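Local coordinates for protein transcriptional regulator, LacI family (Lactobacillus brevis, PDB 3JY6) that probably acts as a DNA-binding transcription factor of the LacI family, recognising a cis-regulatory sequence to control transcription, at residues A11-I17 with V41-A47; K53-R57 with T77-L82; M86-S90 with I246-L251; V168-T173 with F196-L200; T212-D218 with L229-N235. All coordinates share one frame. Residues are numbered along the deposited sequence.

In the fold
The chain illustrates the periplasmic-binding-protein-like core of LacI regulators, two alpha/beta subdomains between which the chain crosses repeatedly. Contacts 1, 2 and 3 belong to the subdomain built on the six-stranded parallel sheet, contacts 4 and 5 to the other. Contact 1 pairs two strands of the first sheet; contact 2 packs helices beside it, touching it through Ile13 CD1 and Leu56 CD2, 3.8 Å apart, with centres about 14 Å apart. Contact 3, centred about 17 Å from each, reaches this sheet. Contact 4 meets contact 5 where Phe197 CE2 lies 3.6 Å from Ala213 CB. Contact 4, centred about 42 Å from contact 3, nests with contact 5 in the loop contact 3 closes.

Contact 1: A11-I17 with V41-A47; sequences AVIVANI and VLFDANA
Parallel pairing at the start of a Rossmann-like subdomain is illustrated by 11-17 and 41-47, whose strands flank helix 20-34 in a beta-alpha-beta unit. The axes of 11-14 and 41-44 run 4.7 Å apart at 30°, Ala11 to Val14 in register with Val41 to Asp44. Four backbone hydrogen bonds fix the pairing: Val12 N to Val41 O and Phe43 N to Val12 O (both 2.8 Å), Val14 N to Phe43 O and Ala45 N to Val14 O (both 3.0 Å). On its other side strand 11-14 bonds strand 66-70 through the Ala11 and Ile13 backbones; Ile13 O accepts from Ser71 OG. Ala47 N reaches Ala15 O at 3.0 Å, and Ile17 N donates to Asp44 OD1 at 3.1 Å. Asp44 (chi1 t) also accepts a weak bond from Asn46 N at OD1 (3.0 Å), while OD2 salt-bridges Lys27 of the second subunit. Asn46 OD1 and Asn16 OD1 bind that lysine, the latter also accepting from Asp18 N. Phe43 (chi1 m) puts CE2 3.6 Å from Ala11 CB and CB 3.8 Å from Ile13 CG1, beneath helix 49-60. On the other face, Leu42 CD1 lies 3.6 Å from Val14 CG1; Leu42 also touches Phe26 of helix 20-34, and Ile17 packs on Phe26 of the second subunit. Apolar side chains on both faces are buried against helices, whereas Asp44, at its strand's C-terminal end, ties loop to loop and to the dimer partner.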
# COMPACT_ATOMS: atom_id res chain seq x y z
N ALA A 11 14.52 -2.45 -13.36
CA ALA A 11 13.38 -3.24 -12.91
C ALA A 11 13.45 -3.46 -11.41
O ALA A 11 14.50 -3.78 -10.86
CB ALA A 11 13.34 -4.60 -13.63
N VAL A 12 12.32 -3.29 -10.74
CA VAL A 12 12.28 -3.51 -9.31
C VAL A 12 11.18 -4.55 -9.08
O VAL A 12 10.02 -4.29 -9.38
CB VAL A 12 11.96 -2.22 -8.56
CG1 VAL A 12 12.05 -2.46 -7.06
CG2 VAL A 12 12.93 -1.09 -8.99
N ILE A 13 11.54 -5.73 -8.59
CA ILE A 13 10.52 -6.75 -8.35
C ILE A 13 10.29 -6.89 -6.85
O ILE A 13 11.20 -7.28 -6.12
CB ILE A 13 10.94 -8.14 -8.91
CG1 ILE A 13 11.11 -8.09 -10.42
CG2 ILE A 13 9.85 -9.17 -8.62
CD1 ILE A 13 11.49 -9.47 -11.04
N VAL A 14 9.08 -6.57 -6.39
CA VAL A 14 8.79 -6.72 -4.96
C VAL A 14 7.95 -7.97 -4.72
O VAL A 14 7.28 -8.46 -5.62
CB VAL A 14 8.05 -5.48 -4.40
CG1 VAL A 14 8.90 -4.25 -4.64
CG2 VAL A 14 6.68 -5.32 -5.04
N ALA A 15 8.01 -8.48 -3.50
CA ALA A 15 7.27 -9.67 -3.12
C ALA A 15 5.77 -9.49 -3.32
O ALA A 15 5.10 -10.36 -3.87
CB ALA A 15 7.59 -10.02 -1.64
N ASN A 16 5.24 -8.35 -2.90
CA ASN A 16 3.81 -8.08 -3.04
C ASN A 16 3.57 -6.58 -2.89
O ASN A 16 3.94 -5.98 -1.87
CB ASN A 16 3.03 -8.84 -1.97
CG ASN A 16 1.53 -8.84 -2.22
OD1 ASN A 16 0.98 -7.91 -2.83
ND2 ASN A 16 0.85 -9.87 -1.73
N ILE A 17 2.97 -5.94 -3.89
CA ILE A 17 2.76 -4.52 -3.76
C ILE A 17 1.75 -4.12 -2.68
O ILE A 17 1.65 -2.94 -2.36
CB ILE A 17 2.33 -3.87 -5.11
CG1 ILE A 17 1.10 -4.57 -5.68
CG2 ILE A 17 3.51 -3.91 -6.08
CD1 ILE A 17 0.54 -3.85 -6.87
N VAL A 41 11.08 0.91 -12.38
CA VAL A 41 9.87 0.31 -12.92
C VAL A 41 9.47 -0.76 -11.90
O VAL A 41 10.28 -1.62 -11.56
CB VAL A 41 10.17 -0.36 -14.27
CG1 VAL A 41 8.94 -1.09 -14.75
CG2 VAL A 41 10.62 0.69 -15.31
N LEU A 42 8.22 -0.72 -11.44
CA LEU A 42 7.77 -1.67 -10.44
C LEU A 42 7.04 -2.90 -10.97
O LEU A 42 6.10 -2.81 -11.78
CB LEU A 42 6.89 -0.96 -9.40
CG LEU A 42 6.45 -1.72 -8.14
CD1 LEU A 42 7.64 -2.32 -7.39
CD2 LEU A 42 5.73 -0.72 -7.21
N PHE A 43 7.50 -4.06 -10.52
CA PHE A 43 6.92 -5.34 -10.90
C PHE A 43 6.42 -6.00 -9.62
O PHE A 43 7.10 -5.95 -8.59
CB PHE A 43 7.99 -6.24 -11.55
CG PHE A 43 8.41 -5.81 -12.93
CD1 PHE A 43 7.76 -6.30 -14.06
CD2 PHE A 43 9.44 -4.89 -13.10
CE1 PHE A 43 8.13 -5.88 -15.34
CE2 PHE A 43 9.82 -4.46 -14.37
CZ PHE A 43 9.16 -4.95 -15.49
N ASP A 44 5.25 -6.62 -9.70
CA ASP A 44 4.62 -7.27 -8.56
C ASP A 44 4.68 -8.81 -8.67
O ASP A 44 4.03 -9.40 -9.52
CB ASP A 44 3.17 -6.78 -8.46
CG ASP A 44 2.35 -7.49 -7.41
OD1 ASP A 44 2.88 -7.82 -6.33
OD2 ASP A 44 1.14 -7.70 -7.67
N ALA A 45 5.47 -9.44 -7.81
CA ALA A 45 5.59 -10.90 -7.82
C ALA A 45 4.28 -11.53 -7.32
O ALA A 45 4.01 -12.71 -7.55
CB ALA A 45 6.76 -11.34 -6.96
N ASN A 46 3.46 -10.72 -6.64
CA ASN A 46 2.16 -11.16 -6.15
C ASN A 46 2.24 -12.48 -5.36
O ASN A 46 1.37 -13.33 -5.46
CB ASN A 46 1.22 -11.30 -7.35
CG ASN A 46 -0.26 -11.32 -6.97
OD1 ASN A 46 -0.65 -10.84 -5.90
ND2 ASN A 46 -1.08 -11.86 -7.85
N ALA A 47 3.31 -12.62 -4.59
CA ALA A 47 3.56 -13.79 -3.76
C ALA A 47 3.66 -15.11 -4.53
O ALA A 47 3.58 -16.18 -3.93
CB ALA A 47 2.50 -13.90 -2.69

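Contact 2: K53-R57 with T77-L82; sequences KTLLR and TVQEIL
Two successive helices on one side of a parallel sheet can interlock by side chains alone, as 53-57 and 77-82 do with no hydrogen bond between them. Both segments are helical, 77-82 loosening at its last two residues; their axes approach to 9.8 Å and cross at -39°, with Arg57 and Ile81 closest at the CA atoms, 6.1 Å apart. Leu56, in the mt rotamer, is a knob in the hole formed by Thr77, Val78, Ile81 and Leu82. Its CD2 stands 3.8 Å from Leu82 CD1, its CD1 4.3 Å from Val78 CG2, and its CB 4.0 Å from Ile81 CG2. Ile81 and Leu82 are both mt; Ile81 CG2 meets Arg57 CG at 3.9 Å, and Leu82 CD2 is 3.2 Å from Leu56 O. Lys53 (m, t, t, m) brings NZ 3.1 Å from Thr77 CG2 and CG 4.2 Å from Ile81 CD1. Arg57, with chi3 off its wells at -129°, folds back until its guanidinium has Ile81 CD1 over one face. Inward, Leu56 and Leu82 rest on Leu67 of strand 66-70. Chemically this is an aliphatic centre, buried round Leu56 and Leu82, bordered by two basic side chains whose stems and charged ends both lie against apolar groups.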
# COMPACT_ATOMS: atom_id res chain seq x y z
N LYS A 53 9.09 -15.68 -12.14
CA LYS A 53 9.90 -16.20 -13.25
C LYS A 53 9.50 -15.61 -14.59
O LYS A 53 10.37 -15.28 -15.41
CB LYS A 53 9.79 -17.73 -13.33
CG LYS A 53 10.65 -18.46 -12.32
CD LYS A 53 10.33 -19.95 -12.34
CE LYS A 53 11.21 -20.69 -11.37
NZ LYS A 53 12.63 -20.52 -11.75
N THR A 54 8.20 -15.45 -14.82
CA THR A 54 7.80 -14.87 -16.09
C THR A 54 8.13 -13.39 -16.11
O THR A 54 8.43 -12.85 -17.16
CB THR A 54 6.30 -15.11 -16.40
OG1 THR A 54 5.57 -13.87 -16.29
CG2 THR A 54 5.72 -16.17 -15.49
N LEU A 55 8.12 -12.74 -14.95
CA LEU A 55 8.47 -11.32 -14.91
C LEU A 55 9.96 -11.19 -15.26
O LEU A 55 10.36 -10.33 -16.06
CB LEU A 55 8.20 -10.72 -13.53
CG LEU A 55 6.72 -10.60 -13.12
CD1 LEU A 55 6.63 -9.93 -11.74
CD2 LEU A 55 5.96 -9.78 -14.14
N LEU A 56 10.78 -12.06 -14.68
CA LEU A 56 12.21 -12.04 -14.96
C LEU A 56 12.49 -12.33 -16.44
O LEU A 56 13.36 -11.71 -17.06
CB LEU A 56 12.93 -13.08 -14.09
CG LEU A 56 13.19 -12.75 -12.60
CD1 LEU A 56 13.63 -14.04 -11.89
CD2 LEU A 56 14.24 -11.65 -12.47
N ARG A 57 11.75 -13.27 -17.03
CA ARG A 57 11.96 -13.60 -18.43
C ARG A 57 11.60 -12.41 -19.30
O ARG A 57 12.18 -12.22 -20.37
CB ARG A 57 11.10 -14.81 -18.84
CG ARG A 57 11.56 -16.16 -18.27
CD ARG A 57 10.68 -17.28 -18.81
NE ARG A 57 10.15 -18.15 -17.76
CZ ARG A 57 10.81 -19.17 -17.22
NH1 ARG A 57 12.04 -19.46 -17.62
NH2 ARG A 57 10.24 -19.90 -16.27
N THR A 77 17.98 -19.31 -10.13
CA THR A 77 16.88 -18.89 -10.99
C THR A 77 17.24 -17.63 -11.79
O THR A 77 16.98 -17.53 -13.00
CB THR A 77 15.60 -18.58 -10.17
OG1 THR A 77 15.17 -19.74 -9.47
CG2 THR A 77 14.47 -18.11 -11.10
N VAL A 78 17.83 -16.65 -11.10
CA VAL A 78 18.19 -15.40 -11.73
C VAL A 78 19.33 -15.56 -12.74
O VAL A 78 19.43 -14.79 -13.69
CB VAL A 78 18.58 -14.35 -10.68
CG1 VAL A 78 19.07 -13.09 -11.35
CG2 VAL A 78 17.37 -14.05 -9.79
N GLN A 79 20.18 -16.56 -12.52
CA GLN A 79 21.29 -16.82 -13.41
C GLN A 79 20.75 -17.51 -14.66
O GLN A 79 21.02 -17.08 -15.78
CB GLN A 79 22.33 -17.73 -12.74
CG GLN A 79 23.46 -18.19 -13.64
CD GLN A 79 24.36 -17.06 -14.07
OE1 GLN A 79 24.70 -16.17 -13.28
NE2 GLN A 79 24.78 -17.08 -15.33
N GLU A 80 19.98 -18.57 -14.46
CA GLU A 80 19.41 -19.34 -15.56
C GLU A 80 18.52 -18.54 -16.50
O GLU A 80 18.40 -18.87 -17.68
CB GLU A 80 18.66 -20.56 -15.01
CG GLU A 80 19.40 -21.88 -15.22
CD GLU A 80 19.15 -22.93 -14.13
OE1 GLU A 80 17.99 -23.08 -13.67
OE2 GLU A 80 20.12 -23.63 -13.73
N ILE A 81 17.91 -17.47 -15.98
CA ILE A 81 17.03 -16.63 -16.80
C ILE A 81 17.69 -15.38 -17.39
O ILE A 81 17.57 -15.13 -18.59
CB ILE A 81 15.78 -16.18 -15.99
CG1 ILE A 81 14.92 -17.39 -15.66
CG2 ILE A 81 14.98 -15.16 -16.79
CD1 ILE A 81 13.72 -17.08 -14.75
N LEU A 82 18.39 -14.60 -16.57
CA LEU A 82 19.02 -13.38 -17.05
C LEU A 82 20.49 -13.51 -17.49
O LEU A 82 21.01 -12.66 -18.22
CB LEU A 82 18.88 -12.29 -15.99
CG LEU A 82 17.45 -12.07 -15.49
CD1 LEU A 82 17.41 -10.96 -14.45
CD2 LEU A 82 16.56 -11.69 -16.67

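Contact 3: M86-S90 with I246-L251; sequences MPVVS and IMLRQL
Val89, with Ile246 and Met247, forms the apolar centre of a helix-on-sheet layer in this alpha/beta subdomain, where helix 236-251 covers strand 88-91. The axes of strand 88-90 and helix 246-251 lie 8.7 Å apart and run nearly antiparallel, at 163°; Val89 faces Met247 and Pro87 faces Gln250, with CA separations of 6.6 and 6.4 Å. Val89 (chi1 t) directs CG2 to Ile246 CG2 at 3.7 Å and, more loosely, to Met247 CB at 4.5 Å. Farther out, the side chain of Met247, in t, p, t, brings its CE methyl 3.4 Å from Pro87 CG, and Leu251 CD2 follows at 4.2 Å from that same CG. Met247 and Leu251 also touch Ile10 of strand 9-14. Gln250, chi1 m and chi2 t, spans the polar edge: OE1 is buried without a polar partner, 3.1 Å from Val89 CG2, while NE2 donates to Val88 O at 3.1 Å with a nearly straight angle of 170°.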
# COMPACT_ATOMS: atom_id res chain seq x y z
N MET A 86 22.52 -8.14 -16.68
CA MET A 86 22.40 -6.88 -15.98
C MET A 86 22.77 -6.98 -14.51
O MET A 86 22.61 -8.03 -13.89
CB MET A 86 20.96 -6.34 -16.10
CG MET A 86 19.91 -7.12 -15.31
SD MET A 86 18.18 -6.61 -15.61
CE MET A 86 17.89 -7.37 -17.25
N PRO A 87 23.30 -5.89 -13.94
CA PRO A 87 23.67 -5.89 -12.53
C PRO A 87 22.44 -6.15 -11.66
O PRO A 87 21.32 -5.80 -12.04
CB PRO A 87 24.27 -4.51 -12.31
CG PRO A 87 23.60 -3.65 -13.38
CD PRO A 87 23.59 -4.59 -14.57
N VAL A 88 22.65 -6.76 -10.50
CA VAL A 88 21.57 -7.10 -9.59
C VAL A 88 21.90 -6.69 -8.16
O VAL A 88 23.05 -6.76 -7.74
CB VAL A 88 21.31 -8.63 -9.57
CG1 VAL A 88 20.13 -8.96 -8.65
CG2 VAL A 88 21.04 -9.15 -11.00
N VAL A 89 20.88 -6.25 -7.43
CA VAL A 89 21.03 -5.90 -6.02
C VAL A 89 19.80 -6.49 -5.35
O VAL A 89 18.69 -6.34 -5.84
CB VAL A 89 21.06 -4.37 -5.75
CG1 VAL A 89 21.14 -4.11 -4.25
CG2 VAL A 89 22.25 -3.73 -6.40
N SER A 90 20.00 -7.18 -4.23
CA SER A 90 18.89 -7.78 -3.50
C SER A 90 18.59 -6.97 -2.23
O SER A 90 19.47 -6.33 -1.66
CB SER A 90 19.22 -9.23 -3.15
OG SER A 90 18.03 -9.99 -2.98
N ILE A 246 23.62 1.64 -4.65
CA ILE A 246 24.51 0.55 -5.03
C ILE A 246 24.35 0.28 -6.53
O ILE A 246 25.33 0.10 -7.25
CB ILE A 246 24.18 -0.73 -4.21
CG1 ILE A 246 24.50 -0.50 -2.72
CG2 ILE A 246 24.96 -1.90 -4.75
CD1 ILE A 246 24.11 -1.65 -1.82
N MET A 247 23.11 0.26 -7.00
CA MET A 247 22.84 0.00 -8.41
C MET A 247 23.55 1.02 -9.29
O MET A 247 24.20 0.66 -10.27
CB MET A 247 21.33 0.03 -8.67
CG MET A 247 20.88 -0.10 -10.16
SD MET A 247 21.42 -1.63 -10.95
CE MET A 247 21.25 -1.36 -12.44
N LEU A 248 23.43 2.29 -8.95
CA LEU A 248 24.08 3.33 -9.73
C LEU A 248 25.60 3.12 -9.76
O LEU A 248 26.25 3.49 -10.73
CB LEU A 248 23.76 4.70 -9.15
CG LEU A 248 22.29 5.12 -9.25
CD1 LEU A 248 22.13 6.52 -8.65
CD2 LEU A 248 21.85 5.12 -10.71
N ARG A 249 26.15 2.54 -8.70
CA ARG A 249 27.58 2.28 -8.65
C ARG A 249 27.92 1.15 -9.62
O ARG A 249 28.97 1.18 -10.26
CB ARG A 249 28.01 1.90 -7.23
CG ARG A 249 28.17 3.10 -6.29
CD ARG A 249 28.36 2.65 -4.86
NE ARG A 249 29.54 1.79 -4.69
CZ ARG A 249 29.72 1.01 -3.62
NH1 ARG A 249 28.81 0.99 -2.66
NH2 ARG A 249 30.81 0.26 -3.52
N GLN A 250 27.03 0.17 -9.74
CA GLN A 250 27.26 -0.93 -10.67
C GLN A 250 27.10 -0.42 -12.11
O GLN A 250 27.87 -0.80 -12.99
CB GLN A 250 26.28 -2.09 -10.42
CG GLN A 250 26.32 -2.72 -9.01
CD GLN A 250 25.16 -3.71 -8.77
OE1 GLN A 250 24.00 -3.36 -8.96
NE2 GLN A 250 25.48 -4.93 -8.37
N LEU A 251 26.11 0.45 -12.32
CA LEU A 251 25.83 1.02 -13.65
C LEU A 251 26.96 1.92 -14.12
O LEU A 251 27.15 2.13 -15.32
CB LEU A 251 24.53 1.83 -13.62
CG LEU A 251 23.23 1.03 -13.51
CD1 LEU A 251 22.06 1.96 -13.23
CD2 LEU A 251 23.01 0.24 -14.80

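Contact 4: V168-T173 with F196-L200; sequences VHQRLT and FFPNL
Packing over the second, four-stranded sheet is exemplified where 168-173, all helical, meets 196-200, which runs from the end of helix 190-196 into helix 198-202. Phe196 begins the second segment beside His169, their CA atoms 6.5 Å apart. With chi1 m, its ring receives Val168 CG1 over one face in a CH-pi contact, 3.7 Å from the centroid, and its CB lies 4.1 Å from Leu172 CD2. Phe197 starts away from the first helix, but its chi1 m ring swings back so that CE1, at the ring edge, is 4.2 Å from the same Leu172 CD2; beyond, it rests on Ala185 and Leu129 of the sheet. Asn199 ND2 hydrogen-bonds Arg224 O of the second subunit. Leu200, chi1 near -91° and chi2 p, closes the contact, with CD2 3.6 Å from Leu172 CD2 and CD1 3.4 Å from His169 CE1. Leu172, in tp, thus meets three partners through one methyl. With no hydrogen bond across the segments, cohesion comes from aliphatic and aromatic surface.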
# COMPACT_ATOMS: atom_id res chain seq x y z
N VAL A 168 -7.37 -17.61 13.54
CA VAL A 168 -6.11 -17.03 14.02
C VAL A 168 -6.39 -16.13 15.22
O VAL A 168 -5.68 -16.18 16.22
CB VAL A 168 -5.41 -16.22 12.91
CG1 VAL A 168 -4.21 -15.46 13.47
CG2 VAL A 168 -4.96 -17.17 11.81
N HIS A 169 -7.43 -15.32 15.11
CA HIS A 169 -7.83 -14.42 16.19
C HIS A 169 -8.01 -15.20 17.50
O HIS A 169 -7.35 -14.92 18.50
CB HIS A 169 -9.15 -13.75 15.83
CG HIS A 169 -9.72 -12.90 16.92
ND1 HIS A 169 -9.27 -11.62 17.18
CD2 HIS A 169 -10.70 -13.13 17.81
CE1 HIS A 169 -9.96 -11.11 18.18
NE2 HIS A 169 -10.83 -12.01 18.59
N GLN A 170 -8.90 -16.18 17.49
CA GLN A 170 -9.18 -16.98 18.68
C GLN A 170 -7.94 -17.59 19.31
O GLN A 170 -7.82 -17.64 20.54
CB GLN A 170 -10.21 -18.07 18.35
CG GLN A 170 -11.60 -17.52 18.08
CD GLN A 170 -12.26 -16.93 19.32
OE1 GLN A 170 -13.30 -16.27 19.22
NE2 GLN A 170 -11.66 -17.17 20.48
N ARG A 171 -7.00 -18.04 18.49
CA ARG A 171 -5.78 -18.63 19.03
C ARG A 171 -4.89 -17.57 19.70
O ARG A 171 -4.34 -17.79 20.78
CB ARG A 171 -5.01 -19.33 17.91
CG ARG A 171 -3.63 -19.84 18.31
CD ARG A 171 -3.68 -20.89 19.42
NE ARG A 171 -2.35 -21.45 19.66
CZ ARG A 171 -2.09 -22.44 20.51
NH1 ARG A 171 -3.08 -22.99 21.21
NH2 ARG A 171 -0.85 -22.89 20.65
N LEU A 172 -4.74 -16.42 19.05
CA LEU A 172 -3.91 -15.34 19.59
C LEU A 172 -4.43 -14.95 20.97
O LEU A 172 -3.66 -14.77 21.91
CB LEU A 172 -3.96 -14.13 18.66
CG LEU A 172 -3.16 -12.88 19.08
CD1 LEU A 172 -1.68 -13.18 19.03
CD2 LEU A 172 -3.50 -11.72 18.16
N THR A 173 -5.75 -14.83 21.07
CA THR A 173 -6.41 -14.48 22.31
C THR A 173 -6.20 -15.57 23.35
O THR A 173 -6.18 -15.31 24.55
CB THR A 173 -7.91 -14.28 22.07
OG1 THR A 173 -8.11 -13.05 21.36
CG2 THR A 173 -8.67 -14.26 23.38
N PHE A 196 -4.87 -8.17 13.06
CA PHE A 196 -5.33 -8.68 14.36
C PHE A 196 -5.20 -7.84 15.62
O PHE A 196 -5.85 -8.15 16.61
CB PHE A 196 -4.67 -10.04 14.60
CG PHE A 196 -4.99 -11.07 13.55
CD1 PHE A 196 -6.21 -11.74 13.56
CD2 PHE A 196 -4.08 -11.34 12.52
CE1 PHE A 196 -6.53 -12.68 12.57
CE2 PHE A 196 -4.40 -12.28 11.52
CZ PHE A 196 -5.62 -12.94 11.54
N PHE A 197 -4.38 -6.79 15.61
CA PHE A 197 -4.21 -5.97 16.81
C PHE A 197 -5.26 -4.89 17.11
O PHE A 197 -5.56 -4.62 18.28
CB PHE A 197 -2.81 -5.33 16.82
CG PHE A 197 -1.67 -6.30 17.06
CD1 PHE A 197 -1.88 -7.69 17.07
CD2 PHE A 197 -0.38 -5.83 17.26
CE1 PHE A 197 -0.82 -8.58 17.28
CE2 PHE A 197 0.69 -6.71 17.47
CZ PHE A 197 0.47 -8.09 17.48
N PRO A 198 -5.81 -4.24 16.07
CA PRO A 198 -6.82 -3.20 16.32
C PRO A 198 -8.01 -3.60 17.20
O PRO A 198 -8.40 -2.85 18.09
CB PRO A 198 -7.24 -2.78 14.91
CG PRO A 198 -5.94 -2.85 14.18
CD PRO A 198 -5.36 -4.19 14.66
N ASN A 199 -8.59 -4.78 16.95
CA ASN A 199 -9.73 -5.20 17.76
C ASN A 199 -9.31 -5.57 19.18
O ASN A 199 -10.11 -5.49 20.11
CB ASN A 199 -10.46 -6.38 17.11
CG ASN A 199 -11.42 -5.93 16.02
OD1 ASN A 199 -12.57 -6.38 15.97
ND2 ASN A 199 -10.96 -5.05 15.14
N LEU A 200 -8.06 -5.98 19.36
CA LEU A 200 -7.58 -6.31 20.69
C LEU A 200 -7.32 -5.01 21.48
O LEU A 200 -7.23 -5.02 22.71
CB LEU A 200 -6.31 -7.17 20.60
CG LEU A 200 -6.55 -8.69 20.58
CD1 LEU A 200 -7.57 -9.05 19.49
CD2 LEU A 200 -5.23 -9.41 20.36

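Contact 5: T212-D218 with L229-N235; sequences TATGFAD and LTLITQN
Hydrogen bonds from both backbone and side chain join 212-218 to 229-235. Ile232 N donates to Gly215 O at 2.9 Å, and Ala217 N to Ile232 O at 3.0 Å, so the chains run side by side, the axes of strands 212-215 and 231-233 approaching to 5.4 Å at an angle of only 7°, with a single bridge between Phe216 and Ile232 (CA atoms 4.8 Å apart). Upstream, the hydroxyl OG1 of Thr214 (chi1 t) donates to Thr230 O at 2.7 Å. Downstream, Asp218, chi1 m, accepts weak bonds at OD1 from Gln234 N (2.8 Å) and Asn235 N (3.4 Å), clasping the turn into helix 236-251. Gln234 NE2 reaches Asp92 OD1 and Thr105 OG1, just past strands 88-91 and 102-104 of the six-stranded sheet. At the phi 158° and psi 179° of Gly215, a CB would jam against the preceding carbonyl. Around this polar spine, Phe216 (chi1 m) offers one ring face to Ile232 CD1, a CH-pi contact 4.2 Å from the centroid, and makes a cation-pi interaction with Arg142. Leu229 CD2 packs 3.5 Å from Ala213 O, and Leu231 CD1 is a looser 4.5 Å from Ala217 CB. Strand 231-233 also pairs antiparallel with 266-268. Such a short strand, beside the edge of the second subdomain's sheet and leading into a helix of the first, is consistent with an interdomain crossover of the periplasmic-binding-protein fold.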
# COMPACT_ATOMS: atom_id res chain seq x y z
N THR A 212 0.74 -5.77 26.16
CA THR A 212 1.07 -4.70 25.23
C THR A 212 1.33 -5.35 23.86
O THR A 212 1.14 -6.55 23.69
CB THR A 212 2.31 -3.88 25.70
OG1 THR A 212 2.42 -2.69 24.91
CG2 THR A 212 3.59 -4.68 25.55
N ALA A 213 1.75 -4.57 22.87
CA ALA A 213 2.00 -5.16 21.56
C ALA A 213 2.98 -4.35 20.74
O ALA A 213 3.04 -3.13 20.87
CB ALA A 213 0.70 -5.31 20.78
N THR A 214 3.73 -5.03 19.89
CA THR A 214 4.71 -4.39 19.05
C THR A 214 4.87 -5.25 17.80
O THR A 214 4.14 -6.22 17.60
CB THR A 214 6.06 -4.34 19.77
OG1 THR A 214 7.02 -3.61 18.98
CG2 THR A 214 6.56 -5.76 20.02
N GLY A 215 5.85 -4.89 16.98
CA GLY A 215 6.10 -5.64 15.77
C GLY A 215 6.85 -4.81 14.75
O GLY A 215 7.17 -3.64 14.99
N PHE A 216 7.15 -5.44 13.61
CA PHE A 216 7.82 -4.76 12.51
C PHE A 216 6.70 -4.16 11.67
O PHE A 216 5.90 -4.90 11.09
CB PHE A 216 8.64 -5.76 11.69
CG PHE A 216 9.85 -6.28 12.41
CD1 PHE A 216 11.12 -5.82 12.08
CD2 PHE A 216 9.72 -7.23 13.43
CE1 PHE A 216 12.25 -6.29 12.75
CE2 PHE A 216 10.84 -7.70 14.10
CZ PHE A 216 12.11 -7.23 13.76
N ALA A 217 6.64 -2.83 11.64
CA ALA A 217 5.61 -2.12 10.90
C ALA A 217 6.09 -0.71 10.60
O ALA A 217 6.68 -0.06 11.46
CB ALA A 217 4.33 -2.06 11.74
N ASP A 218 5.82 -0.22 9.39
CA ASP A 218 6.25 1.12 9.02
C ASP A 218 5.11 2.10 8.76
O ASP A 218 5.32 3.31 8.75
CB ASP A 218 7.19 1.04 7.81
CG ASP A 218 8.50 0.31 8.14
OD1 ASP A 218 9.36 0.91 8.83
OD2 ASP A 218 8.66 -0.86 7.72
N LEU A 229 1.32 2.71 20.74
CA LEU A 229 2.18 1.51 20.67
C LEU A 229 3.59 1.77 20.25
O LEU A 229 3.93 2.78 19.63
CB LEU A 229 1.62 0.36 19.79
CG LEU A 229 0.35 -0.12 20.52
CD1 LEU A 229 -0.37 -1.02 19.56
CD2 LEU A 229 0.66 -0.82 21.87
N THR A 230 4.45 0.89 20.71
CA THR A 230 5.85 1.06 20.38
C THR A 230 6.21 0.08 19.29
O THR A 230 6.13 -1.15 19.48
CB THR A 230 6.73 0.88 21.63
OG1 THR A 230 7.02 2.19 22.22
CG2 THR A 230 8.02 0.10 21.26
N LEU A 231 6.62 0.59 18.13
CA LEU A 231 6.96 -0.30 17.02
C LEU A 231 8.35 -0.24 16.41
O LEU A 231 9.11 0.71 16.61
CB LEU A 231 5.95 -0.08 15.89
CG LEU A 231 4.46 0.02 16.34
CD1 LEU A 231 3.70 0.71 15.19
CD2 LEU A 231 3.86 -1.39 16.72
N ILE A 232 8.69 -1.28 15.65
CA ILE A 232 10.00 -1.33 15.00
C ILE A 232 9.88 -1.01 13.51
O ILE A 232 9.15 -1.68 12.78
CB ILE A 232 10.66 -2.72 15.13
CG1 ILE A 232 10.67 -3.15 16.59
CG2 ILE A 232 12.11 -2.63 14.63
CD1 ILE A 232 10.84 -4.66 16.76
N THR A 233 10.59 0.02 13.07
CA THR A 233 10.51 0.40 11.66
C THR A 233 11.77 -0.02 10.94
O THR A 233 12.86 0.13 11.48
CB THR A 233 10.34 1.93 11.47
OG1 THR A 233 11.53 2.60 11.91
CG2 THR A 233 9.16 2.44 12.28
N GLN A 234 11.61 -0.55 9.73
CA GLN A 234 12.75 -0.97 8.93
C GLN A 234 13.34 0.13 8.05
O GLN A 234 14.42 -0.06 7.49
CB GLN A 234 12.37 -2.14 8.03
CG GLN A 234 12.59 -3.49 8.65
CD GLN A 234 12.14 -4.60 7.73
OE1 GLN A 234 10.94 -4.90 7.63
NE2 GLN A 234 13.09 -5.19 7.02
N ASN A 235 12.66 1.27 7.93
CA ASN A 235 13.14 2.38 7.09
C ASN A 235 13.16 1.92 5.62
O ASN A 235 14.17 2.05 4.95
CB ASN A 235 14.58 2.77 7.47
CG ASN A 235 14.66 3.61 8.74
OD1 ASN A 235 15.65 3.55 9.48
ND2 ASN A 235 13.63 4.41 8.98